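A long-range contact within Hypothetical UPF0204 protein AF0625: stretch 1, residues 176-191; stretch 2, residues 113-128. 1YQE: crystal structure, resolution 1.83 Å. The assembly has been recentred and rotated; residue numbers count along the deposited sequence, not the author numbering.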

ATOM      1  N   ALA A 176       4.757  -6.414  12.066  1.00 16.11           N
ATOM      2  CA  ALA A 176       4.160  -6.924  10.841  1.00 16.54           C
ATOM      3  C   ALA A 176       5.062  -6.573   9.663  1.00 15.49           C
ATOM      4  O   ALA A 176       5.235  -7.381   8.754  1.00 15.97           O
ATOM      5  CB  ALA A 176       2.758  -6.347  10.648  1.00 15.99           C
ATOM      6  N   MET A 177       5.648  -5.378   9.686  1.00 13.90           N
ATOM      7  CA  MET A 177       6.549  -4.968   8.616  1.00 16.53           C
ATOM      8  C   MET A 177       7.783  -5.863   8.574  1.00 17.55           C
ATOM      9  O   MET A 177       8.222  -6.269   7.500  1.00 17.25           O
ATOM     10  CB  MET A 177       7.009  -3.523   8.801  1.00 16.54           C
ATOM     11  CG  MET A 177       5.961  -2.465   8.545  1.00 19.46           C
ATOM     12  SD  MET A 177       6.721  -0.826   8.667  1.00 23.11           S
ATOM     13  CE  MET A 177       6.860  -0.388   6.971  1.00 25.83           C
ATOM     14  N   LEU A 178       8.352  -6.160   9.738  1.00 16.42           N
ATOM     15  CA  LEU A 178       9.537  -7.007   9.776  1.00 18.16           C
ATOM     16  C   LEU A 178       9.227  -8.378   9.184  1.00 17.23           C
ATOM     17  O   LEU A 178      10.044  -8.935   8.458  1.00 16.55           O
ATOM     18  CB  LEU A 178      10.059  -7.157  11.209  1.00 19.00           C
ATOM     19  CG  LEU A 178      11.377  -7.927  11.362  1.00 21.78           C
ATOM     20  CD1 LEU A 178      12.457  -7.302  10.484  1.00 20.82           C
ATOM     21  CD2 LEU A 178      11.809  -7.917  12.822  1.00 24.60           C
ATOM     22  N   ASP A 179       8.048  -8.919   9.495  1.00 17.03           N
ATOM     23  CA  ASP A 179       7.641 -10.216   8.958  1.00 17.16           C
ATOM     24  C   ASP A 179       7.471 -10.138   7.445  1.00 16.29           C
ATOM     25  O   ASP A 179       7.797 -11.084   6.727  1.00 14.64           O
ATOM     26  CB  ASP A 179       6.322 -10.679   9.577  1.00 17.86           C
ATOM     27  CG  ASP A 179       6.488 -11.195  10.989  1.00 21.21           C
ATOM     28  OD1 ASP A 179       7.641 -11.334  11.453  1.00 20.49           O
ATOM     29  OD2 ASP A 179       5.460 -11.468  11.634  1.00 25.22           O
ATOM     30  N   ALA A 180       6.945  -9.013   6.966  1.00 14.97           N
ATOM     31  CA  ALA A 180       6.742  -8.828   5.536  1.00 15.69           C
ATOM     32  C   ALA A 180       8.094  -8.746   4.840  1.00 16.40           C
ATOM     33  O   ALA A 180       8.297  -9.334   3.779  1.00 16.68           O
ATOM     34  CB  ALA A 180       5.946  -7.557   5.278  1.00 14.61           C
ATOM     35  N   ILE A 181       9.015  -8.014   5.451  1.00 16.18           N
ATOM     36  CA  ILE A 181      10.354  -7.845   4.897  1.00 17.55           C
ATOM     37  C   ILE A 181      11.118  -9.167   4.784  1.00 17.04           C
ATOM     38  O   ILE A 181      11.880  -9.369   3.840  1.00 19.74           O
ATOM     39  CB  ILE A 181      11.161  -6.832   5.755  1.00 17.42           C
ATOM     40  CG1 ILE A 181      10.700  -5.406   5.425  1.00 18.48           C
ATOM     41  CG2 ILE A 181      12.656  -7.007   5.528  1.00 17.08           C
ATOM     42  CD1 ILE A 181      11.059  -4.380   6.486  1.00 21.00           C
ATOM     43  N   ARG A 182      10.900 -10.071   5.731  1.00 18.73           N
ATOM     44  CA  ARG A 182      11.589 -11.361   5.723  1.00 19.99           C
ATOM     45  C   ARG A 182      10.846 -12.461   4.966  1.00 18.78           C
ATOM     46  O   ARG A 182      11.421 -13.515   4.676  1.00 17.63           O
ATOM     47  CB  ARG A 182      11.830 -11.831   7.162  1.00 23.30           C
ATOM     48  CG  ARG A 182      12.788 -10.972   7.979  1.00 26.93           C
ATOM     49  CD  ARG A 182      12.806 -11.451   9.426  1.00 32.62           C
ATOM     50  NE  ARG A 182      13.765 -10.734  10.265  1.00 37.42           N
ATOM     51  CZ  ARG A 182      13.832 -10.857  11.591  1.00 40.07           C
ATOM     52  NH1 ARG A 182      12.993 -11.667  12.226  1.00 40.38           N
ATOM     53  NH2 ARG A 182      14.743 -10.184  12.282  1.00 40.69           N
ATOM     54  N   ALA A 183       9.577 -12.213   4.641  1.00 16.37           N
ATOM     55  CA  ALA A 183       8.730 -13.191   3.951  1.00 17.07           C
ATOM     56  C   ALA A 183       9.283 -13.715   2.632  1.00 17.51           C
ATOM     57  O   ALA A 183       9.829 -12.961   1.828  1.00 19.77           O
ATOM     58  CB  ALA A 183       7.334 -12.602   3.721  1.00 18.45           C
ATOM     59  N   GLU A 184       9.113 -15.010   2.397  1.00 18.43           N
ATOM     60  CA  GLU A 184       9.602 -15.609   1.171  1.00 19.16           C
ATOM     61  C   GLU A 184       8.529 -15.849   0.110  1.00 18.56           C
ATOM     62  O   GLU A 184       8.830 -15.874  -1.080  1.00 17.97           O
ATOM     63  CB  GLU A 184      10.333 -16.909   1.500  1.00 22.97           C
ATOM     64  CG  GLU A 184      11.533 -16.658   2.394  1.00 27.69           C
ATOM     65  CD  GLU A 184      12.359 -17.893   2.635  1.00 30.48           C
ATOM     66  OE1 GLU A 184      11.866 -18.817   3.317  1.00 33.67           O
ATOM     67  OE2 GLU A 184      13.502 -17.934   2.138  1.00 30.09           O
ATOM     68  N   LYS A 185       7.277 -16.010   0.526  1.00 18.95           N
ATOM     69  CA  LYS A 185       6.208 -16.250  -0.439  1.00 19.51           C
ATOM     70  C   LYS A 185       5.923 -14.980  -1.239  1.00 20.04           C
ATOM     71  O   LYS A 185       5.465 -13.970  -0.692  1.00 19.86           O
ATOM     72  CB  LYS A 185       4.946 -16.743   0.277  1.00 18.99           C
ATOM     73  CG  LYS A 185       3.814 -17.159  -0.658  1.00 19.25           C
ATOM     74  CD  LYS A 185       2.756 -17.946   0.103  1.00 18.54           C
ATOM     75  CE  LYS A 185       1.561 -18.293  -0.781  1.00 22.84           C
ATOM     76  NZ  LYS A 185       1.945 -19.104  -1.969  1.00 23.83           N
ATOM     77  N   MET A 186       6.199 -15.048  -2.539  1.00 20.12           N
ATOM     78  CA  MET A 186       6.021 -13.920  -3.452  1.00 20.52           C
ATOM     79  C   MET A 186       5.197 -14.322  -4.670  1.00 19.05           C
ATOM     80  O   MET A 186       5.324 -13.710  -5.733  1.00 19.18           O
ATOM     81  CB  MET A 186       7.390 -13.438  -3.954  1.00 24.54           C
ATOM     82  CG  MET A 186       8.423 -13.160  -2.886  1.00 26.85           C
ATOM     83  SD  MET A 186       8.215 -11.548  -2.154  1.00 35.91           S
ATOM     84  CE  MET A 186       8.789 -10.509  -3.495  1.00 29.25           C
ATOM     85  N   ASP A 187       4.361 -15.343  -4.534  1.00 17.06           N
ATOM     86  CA  ASP A 187       3.567 -15.802  -5.668  1.00 15.95           C
ATOM     87  C   ASP A 187       2.059 -15.728  -5.446  1.00 15.30           C
ATOM     88  O   ASP A 187       1.300 -16.548  -5.963  1.00 15.34           O
ATOM     89  CB  ASP A 187       3.981 -17.229  -6.047  1.00 16.51           C
ATOM     90  CG  ASP A 187       3.632 -18.240  -4.975  1.00 18.91           C
ATOM     91  OD1 ASP A 187       3.564 -17.843  -3.798  1.00 18.40           O
ATOM     92  OD2 ASP A 187       3.436 -19.428  -5.303  1.00 20.52           O
ATOM     93  N   TRP A 188       1.627 -14.736  -4.676  1.00 15.71           N
ATOM     94  CA  TRP A 188       0.206 -14.544  -4.439  1.00 14.05           C
ATOM     95  C   TRP A 188      -0.384 -14.061  -5.763  1.00 14.34           C
ATOM     96  O   TRP A 188       0.300 -13.391  -6.538  1.00 13.24           O
ATOM     97  CB  TRP A 188      -0.026 -13.472  -3.367  1.00 13.34           C
ATOM     98  CG  TRP A 188       0.529 -13.816  -2.021  1.00 14.65           C
ATOM     99  CD1 TRP A 188       1.637 -13.288  -1.426  1.00 11.57           C
ATOM    100  CD2 TRP A 188      -0.013 -14.762  -1.097  1.00 13.77           C
ATOM    101  NE1 TRP A 188       1.818 -13.841  -0.187  1.00 12.62           N
ATOM    102  CE2 TRP A 188       0.817 -14.750   0.043  1.00 13.30           C
ATOM    103  CE3 TRP A 188      -1.122 -15.621  -1.123  1.00 15.06           C
ATOM    104  CZ2 TRP A 188       0.573 -15.563   1.155  1.00 13.41           C
ATOM    105  CZ3 TRP A 188      -1.364 -16.433  -0.018  1.00 15.60           C
ATOM    106  CH2 TRP A 188      -0.519 -16.396   1.106  1.00 16.24           C
ATOM    107  N   ASN A 189      -1.640 -14.414  -6.023  1.00 13.92           N
ATOM    108  CA  ASN A 189      -2.328 -13.983  -7.239  1.00 14.93           C
ATOM    109  C   ASN A 189      -2.520 -12.472  -7.105  1.00 14.83           C
ATOM    110  O   ASN A 189      -2.953 -11.991  -6.055  1.00 13.98           O
ATOM    111  CB  ASN A 189      -3.676 -14.697  -7.350  1.00 17.06           C
ATOM    112  CG  ASN A 189      -3.522 -16.200  -7.503  1.00 21.97           C
ATOM    113  OD1 ASN A 189      -2.893 -16.671  -8.449  1.00 21.91           O
ATOM    114  ND2 ASN A 189      -4.089 -16.958  -6.570  1.00 20.45           N
ATOM    115  N   VAL A 190      -2.195 -11.729  -8.159  1.00 14.26           N
ATOM    116  CA  VAL A 190      -2.286 -10.273  -8.127  1.00 12.75           C
ATOM    117  C   VAL A 190      -3.428  -9.713  -8.965  1.00 13.32           C
ATOM    118  O   VAL A 190      -3.603 -10.077 -10.126  1.00 11.98           O
ATOM    119  CB  VAL A 190      -0.971  -9.623  -8.620  1.00 13.54           C
ATOM    120  CG1 VAL A 190      -1.034  -8.107  -8.438  1.00 12.86           C
ATOM    121  CG2 VAL A 190       0.220 -10.205  -7.873  1.00 10.87           C
ATOM    122  N   ALA A 191      -4.199  -8.811  -8.373  1.00 11.65           N
ATOM    123  CA  ALA A 191      -5.305  -8.208  -9.096  1.00 10.45           C
ATOM    124  C   ALA A 191      -5.377  -6.706  -8.894  1.00 10.36           C
ATOM    125  O   ALA A 191      -4.795  -6.157  -7.965  1.00 10.13           O
ATOM    126  CB  ALA A 191      -6.617  -8.831  -8.644  1.00 11.93           C
TER
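Stretch 2, residues 113-128: SPQTMKNYVLALRERL

Helices pack closely where their side chains are small, and polar side chains secure the flanks; the contact between residues 113-128 and 176-191 illustrates both halves of this principle. The strongest polar link is a salt bridge. Arg-127 straddles a single carboxylate oxygen, with NH2 2.6 Å and NH1 2.8 Å from OD2 of Asp-179, and the same NH1 also donates to the carbonyl O of Ala-123 (2.8 Å), which steadies the guanidinium within its own stretch.

Farther along, where stretch 1 has left its helix, two side-chain amides of stretch 2 bind the loop backbone. Gln-115 grips Trp-188 at both main-chain groups: Trp-188 N donates to Gln-115 OE1 (2.9 Å), and Gln-115 NE2 donates to Trp-188 O (3.2 Å, nearly linear). One turn on, Asn-119 is likewise used twice, its ND2 donating to Lys-185 O (2.9 Å) while its OD1 accepts from the indole NE1 of Trp-188 (3.1 Å). With its edge so fixed, the indole offers a face to Lys-118, whose CG lies 3.4 Å from the centroid of the five-membered ring, almost on the normal, as a CH-pi contact. Trp-188 CZ2 also meets Leu-122 CD1 at 3.6 Å.

Between these polar contacts, helix packs on helix. Stretch 2 is helical from Pro-114 through most of its length and runs against helix 176-182 at 135°, an oblique crossing, closer to antiparallel than to parallel. The axes approach to 7.9 Å, and alanines line the seam: the CA atoms of Ala-180 and Tyr-120 are 4.7 Å apart, those of Ala-176 and Ala-123 5.0 Å. Ala-176 CB touches Tyr-120 CE1 (3.5 Å), and Ala-180 CB rests on Tyr-120 CB (3.9 Å). At the far end, in the strand, Val-190 CG1 packs on Pro-114 CB at 3.8 Å.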

ATOM      1  N   SER A 113       3.439  -2.774  -4.604  1.00 13.87           N
ATOM      2  CA  SER A 113       4.277  -3.881  -4.137  1.00 16.15           C
ATOM      3  C   SER A 113       3.288  -4.889  -3.550  1.00 14.50           C
ATOM      4  O   SER A 113       3.232  -5.095  -2.335  1.00 18.50           O
ATOM      5  CB  SER A 113       5.252  -3.394  -3.061  1.00 15.65           C
ATOM      6  OG  SER A 113       6.244  -4.371  -2.789  1.00 16.98           O
ATOM      7  N   PRO A 114       2.491  -5.528  -4.421  1.00 16.45           N
ATOM      8  CA  PRO A 114       1.457  -6.519  -4.089  1.00 15.14           C
ATOM      9  C   PRO A 114       1.843  -7.662  -3.161  1.00 14.27           C
ATOM     10  O   PRO A 114       1.080  -8.014  -2.260  1.00 11.98           O
ATOM     11  CB  PRO A 114       1.004  -7.022  -5.460  1.00 15.39           C
ATOM     12  CG  PRO A 114       1.258  -5.849  -6.349  1.00 16.11           C
ATOM     13  CD  PRO A 114       2.607  -5.387  -5.882  1.00 15.02           C
ATOM     14  N   GLN A 115       3.015  -8.248  -3.381  1.00 14.57           N
ATOM     15  CA  GLN A 115       3.448  -9.365  -2.546  1.00 14.67           C
ATOM     16  C   GLN A 115       3.706  -8.948  -1.105  1.00 14.72           C
ATOM     17  O   GLN A 115       3.187  -9.568  -0.168  1.00 15.45           O
ATOM     18  CB  GLN A 115       4.707 -10.011  -3.136  1.00 13.47           C
ATOM     19  CG  GLN A 115       4.540 -10.505  -4.572  1.00 13.48           C
ATOM     20  CD  GLN A 115       3.379 -11.475  -4.746  1.00 11.97           C
ATOM     21  OE1 GLN A 115       3.154 -12.356  -3.911  1.00 11.84           O
ATOM     22  NE2 GLN A 115       2.646 -11.331  -5.848  1.00  9.23           N
ATOM     23  N   THR A 116       4.498  -7.896  -0.924  1.00 11.99           N
ATOM     24  CA  THR A 116       4.826  -7.413   0.408  1.00 14.43           C
ATOM     25  C   THR A 116       3.586  -6.896   1.127  1.00 14.26           C
ATOM     26  O   THR A 116       3.417  -7.124   2.325  1.00 12.59           O
ATOM     27  CB  THR A 116       5.894  -6.313   0.350  1.00 13.89           C
ATOM     28  OG1 THR A 116       7.087  -6.857  -0.230  1.00 17.36           O
ATOM     29  CG2 THR A 116       6.212  -5.799   1.746  1.00 13.45           C
ATOM     30  N   MET A 117       2.720  -6.202   0.400  1.00 12.11           N
ATOM     31  CA  MET A 117       1.491  -5.711   1.004  1.00 11.76           C
ATOM     32  C   MET A 117       0.734  -6.909   1.586  1.00 12.58           C
ATOM     33  O   MET A 117       0.224  -6.846   2.705  1.00 14.17           O
ATOM     34  CB  MET A 117       0.626  -5.025  -0.042  1.00 13.58           C
ATOM     35  CG  MET A 117       1.223  -3.749  -0.591  1.00 12.33           C
ATOM     36  SD  MET A 117       0.386  -3.272  -2.107  1.00 15.85           S
ATOM     37  CE  MET A 117      -1.231  -2.775  -1.453  1.00 11.98           C
ATOM     38  N   LYS A 118       0.671  -7.997   0.820  1.00 11.37           N
ATOM     39  CA  LYS A 118      -0.032  -9.206   1.252  1.00 12.35           C
ATOM     40  C   LYS A 118       0.610  -9.835   2.482  1.00 12.50           C
ATOM     41  O   LYS A 118      -0.073 -10.166   3.447  1.00 10.44           O
ATOM     42  CB  LYS A 118      -0.066 -10.241   0.119  1.00 10.58           C
ATOM     43  CG  LYS A 118      -0.789 -11.553   0.466  1.00  9.45           C
ATOM     44  CD  LYS A 118      -2.302 -11.352   0.668  1.00  6.96           C
ATOM     45  CE  LYS A 118      -3.036 -12.691   0.784  1.00 10.98           C
ATOM     46  NZ  LYS A 118      -4.524 -12.527   0.841  1.00 11.70           N
ATOM     47  N   ASN A 119       1.924 -10.018   2.441  1.00 12.56           N
ATOM     48  CA  ASN A 119       2.629 -10.620   3.564  1.00 14.01           C
ATOM     49  C   ASN A 119       2.492  -9.765   4.817  1.00 13.62           C
ATOM     50  O   ASN A 119       2.416 -10.281   5.934  1.00 12.45           O
ATOM     51  CB  ASN A 119       4.096 -10.854   3.186  1.00 12.44           C
ATOM     52  CG  ASN A 119       4.241 -11.938   2.134  1.00 13.37           C
ATOM     53  OD1 ASN A 119       3.539 -12.943   2.182  1.00 14.59           O
ATOM     54  ND2 ASN A 119       5.147 -11.742   1.183  1.00 13.01           N
ATOM     55  N   TYR A 120       2.445  -8.451   4.623  1.00 13.09           N
ATOM     56  CA  TYR A 120       2.274  -7.537   5.737  1.00 12.70           C
ATOM     57  C   TYR A 120       0.893  -7.746   6.364  1.00 12.25           C
ATOM     58  O   TYR A 120       0.763  -7.874   7.578  1.00 14.58           O
ATOM     59  CB  TYR A 120       2.381  -6.086   5.269  1.00 12.09           C
ATOM     60  CG  TYR A 120       1.938  -5.091   6.323  1.00 12.94           C
ATOM     61  CD1 TYR A 120       2.797  -4.700   7.345  1.00 12.69           C
ATOM     62  CD2 TYR A 120       0.645  -4.556   6.306  1.00 14.12           C
ATOM     63  CE1 TYR A 120       2.390  -3.795   8.326  1.00 15.71           C
ATOM     64  CE2 TYR A 120       0.226  -3.650   7.287  1.00 13.35           C
ATOM     65  CZ  TYR A 120       1.106  -3.275   8.291  1.00 14.83           C
ATOM     66  OH  TYR A 120       0.717  -2.379   9.263  1.00 17.10           O
ATOM     67  N   VAL A 121      -0.138  -7.777   5.530  1.00 13.91           N
ATOM     68  CA  VAL A 121      -1.496  -7.949   6.027  1.00 12.43           C
ATOM     69  C   VAL A 121      -1.699  -9.263   6.780  1.00 14.19           C
ATOM     70  O   VAL A 121      -2.358  -9.288   7.824  1.00 13.92           O
ATOM     71  CB  VAL A 121      -2.513  -7.840   4.876  1.00 12.52           C
ATOM     72  CG1 VAL A 121      -3.914  -8.233   5.356  1.00 13.54           C
ATOM     73  CG2 VAL A 121      -2.521  -6.412   4.354  1.00 14.35           C
ATOM     74  N   LEU A 122      -1.134 -10.353   6.274  1.00 13.31           N
ATOM     75  CA  LEU A 122      -1.289 -11.631   6.958  1.00 13.64           C
ATOM     76  C   LEU A 122      -0.524 -11.650   8.281  1.00 14.78           C
ATOM     77  O   LEU A 122      -0.958 -12.289   9.245  1.00 12.19           O
ATOM     78  CB  LEU A 122      -0.832 -12.781   6.055  1.00 13.55           C
ATOM     79  CG  LEU A 122      -1.668 -12.991   4.788  1.00 15.74           C
ATOM     80  CD1 LEU A 122      -1.110 -14.173   4.010  1.00 18.44           C
ATOM     81  CD2 LEU A 122      -3.134 -13.231   5.147  1.00 17.69           C
ATOM     82  N   ALA A 123       0.607 -10.944   8.329  1.00 14.16           N
ATOM     83  CA  ALA A 123       1.416 -10.871   9.545  1.00 15.34           C
ATOM     84  C   ALA A 123       0.707  -9.984  10.565  1.00 16.60           C
ATOM     85  O   ALA A 123       0.859 -10.163  11.773  1.00 15.70           O
ATOM     86  CB  ALA A 123       2.797 -10.308   9.235  1.00 14.14           C
ATOM     87  N   LEU A 124      -0.062  -9.018  10.069  1.00 15.21           N
ATOM     88  CA  LEU A 124      -0.815  -8.120  10.937  1.00 16.68           C
ATOM     89  C   LEU A 124      -2.012  -8.880  11.503  1.00 16.81           C
ATOM     90  O   LEU A 124      -2.281  -8.834  12.702  1.00 17.42           O
ATOM     91  CB  LEU A 124      -1.307  -6.896  10.146  1.00 15.70           C
ATOM     92  CG  LEU A 124      -2.162  -5.872  10.909  1.00 14.69           C
ATOM     93  CD1 LEU A 124      -1.334  -5.217  12.001  1.00 15.21           C
ATOM     94  CD2 LEU A 124      -2.691  -4.816   9.940  1.00 14.23           C
ATOM     95  N   ARG A 125      -2.725  -9.582  10.628  1.00 18.96           N
ATOM     96  CA  ARG A 125      -3.893 -10.354  11.023  1.00 20.47           C
ATOM     97  C   ARG A 125      -3.546 -11.252  12.213  1.00 21.55           C
ATOM     98  O   ARG A 125      -4.324 -11.387  13.153  1.00 20.11           O
ATOM     99  CB  ARG A 125      -4.369 -11.217   9.858  1.00 21.91           C
ATOM    100  CG  ARG A 125      -5.738 -11.862  10.067  1.00 26.39           C
ATOM    101  CD  ARG A 125      -6.007 -12.931   9.012  1.00 29.57           C
ATOM    102  NE  ARG A 125      -5.194 -14.121   9.243  1.00 35.21           N
ATOM    103  CZ  ARG A 125      -5.167 -15.187   8.446  1.00 36.79           C
ATOM    104  NH1 ARG A 125      -5.908 -15.225   7.347  1.00 36.76           N
ATOM    105  NH2 ARG A 125      -4.398 -16.224   8.755  1.00 39.50           N
ATOM    106  N   GLU A 126      -2.364 -11.851  12.156  1.00 21.55           N
ATOM    107  CA  GLU A 126      -1.892 -12.743  13.205  1.00 24.72           C
ATOM    108  C   GLU A 126      -1.744 -12.050  14.565  1.00 24.13           C
ATOM    109  O   GLU A 126      -1.792 -12.704  15.608  1.00 25.19           O
ATOM    110  CB  GLU A 126      -0.550 -13.346  12.779  1.00 27.94           C
ATOM    111  CG  GLU A 126      -0.069 -14.502  13.627  1.00 34.43           C
ATOM    112  CD  GLU A 126       1.243 -15.078  13.123  1.00 38.55           C
ATOM    113  OE1 GLU A 126       1.698 -16.101  13.677  1.00 42.15           O
ATOM    114  OE2 GLU A 126       1.819 -14.506  12.172  1.00 41.35           O
ATOM    115  N   ARG A 127      -1.580 -10.730  14.552  1.00 23.00           N
ATOM    116  CA  ARG A 127      -1.390  -9.962  15.781  1.00 22.56           C
ATOM    117  C   ARG A 127      -2.526  -9.003  16.135  1.00 21.18           C
ATOM    118  O   ARG A 127      -2.487  -8.365  17.189  1.00 20.89           O
ATOM    119  CB  ARG A 127      -0.110  -9.130  15.682  1.00 21.42           C
ATOM    120  CG  ARG A 127       1.163  -9.898  15.422  1.00 24.58           C
ATOM    121  CD  ARG A 127       2.308  -8.915  15.258  1.00 27.18           C
ATOM    122  NE  ARG A 127       3.608  -9.567  15.187  1.00 27.84           N
ATOM    123  CZ  ARG A 127       4.053 -10.254  14.142  1.00 29.02           C
ATOM    124  NH1 ARG A 127       3.301 -10.388  13.058  1.00 30.27           N
ATOM    125  NH2 ARG A 127       5.256 -10.812  14.187  1.00 29.19           N
ATOM    126  N   LEU A 128      -3.523  -8.892  15.267  1.00 20.75           N
ATOM    127  CA  LEU A 128      -4.628  -7.963  15.492  1.00 22.21           C
ATOM    128  C   LEU A 128      -5.323  -8.049  16.851  1.00 22.99           C
ATOM    129  O   LEU A 128      -5.800  -7.036  17.365  1.00 22.01           O
ATOM    130  CB  LEU A 128      -5.677  -8.099  14.384  1.00 21.60           C
ATOM    131  CG  LEU A 128      -5.356  -7.485  13.016  1.00 21.63           C
ATOM    132  CD1 LEU A 128      -6.502  -7.759  12.064  1.00 22.78           C
ATOM    133  CD2 LEU A 128      -5.144  -5.986  13.154  1.00 23.27           C
TER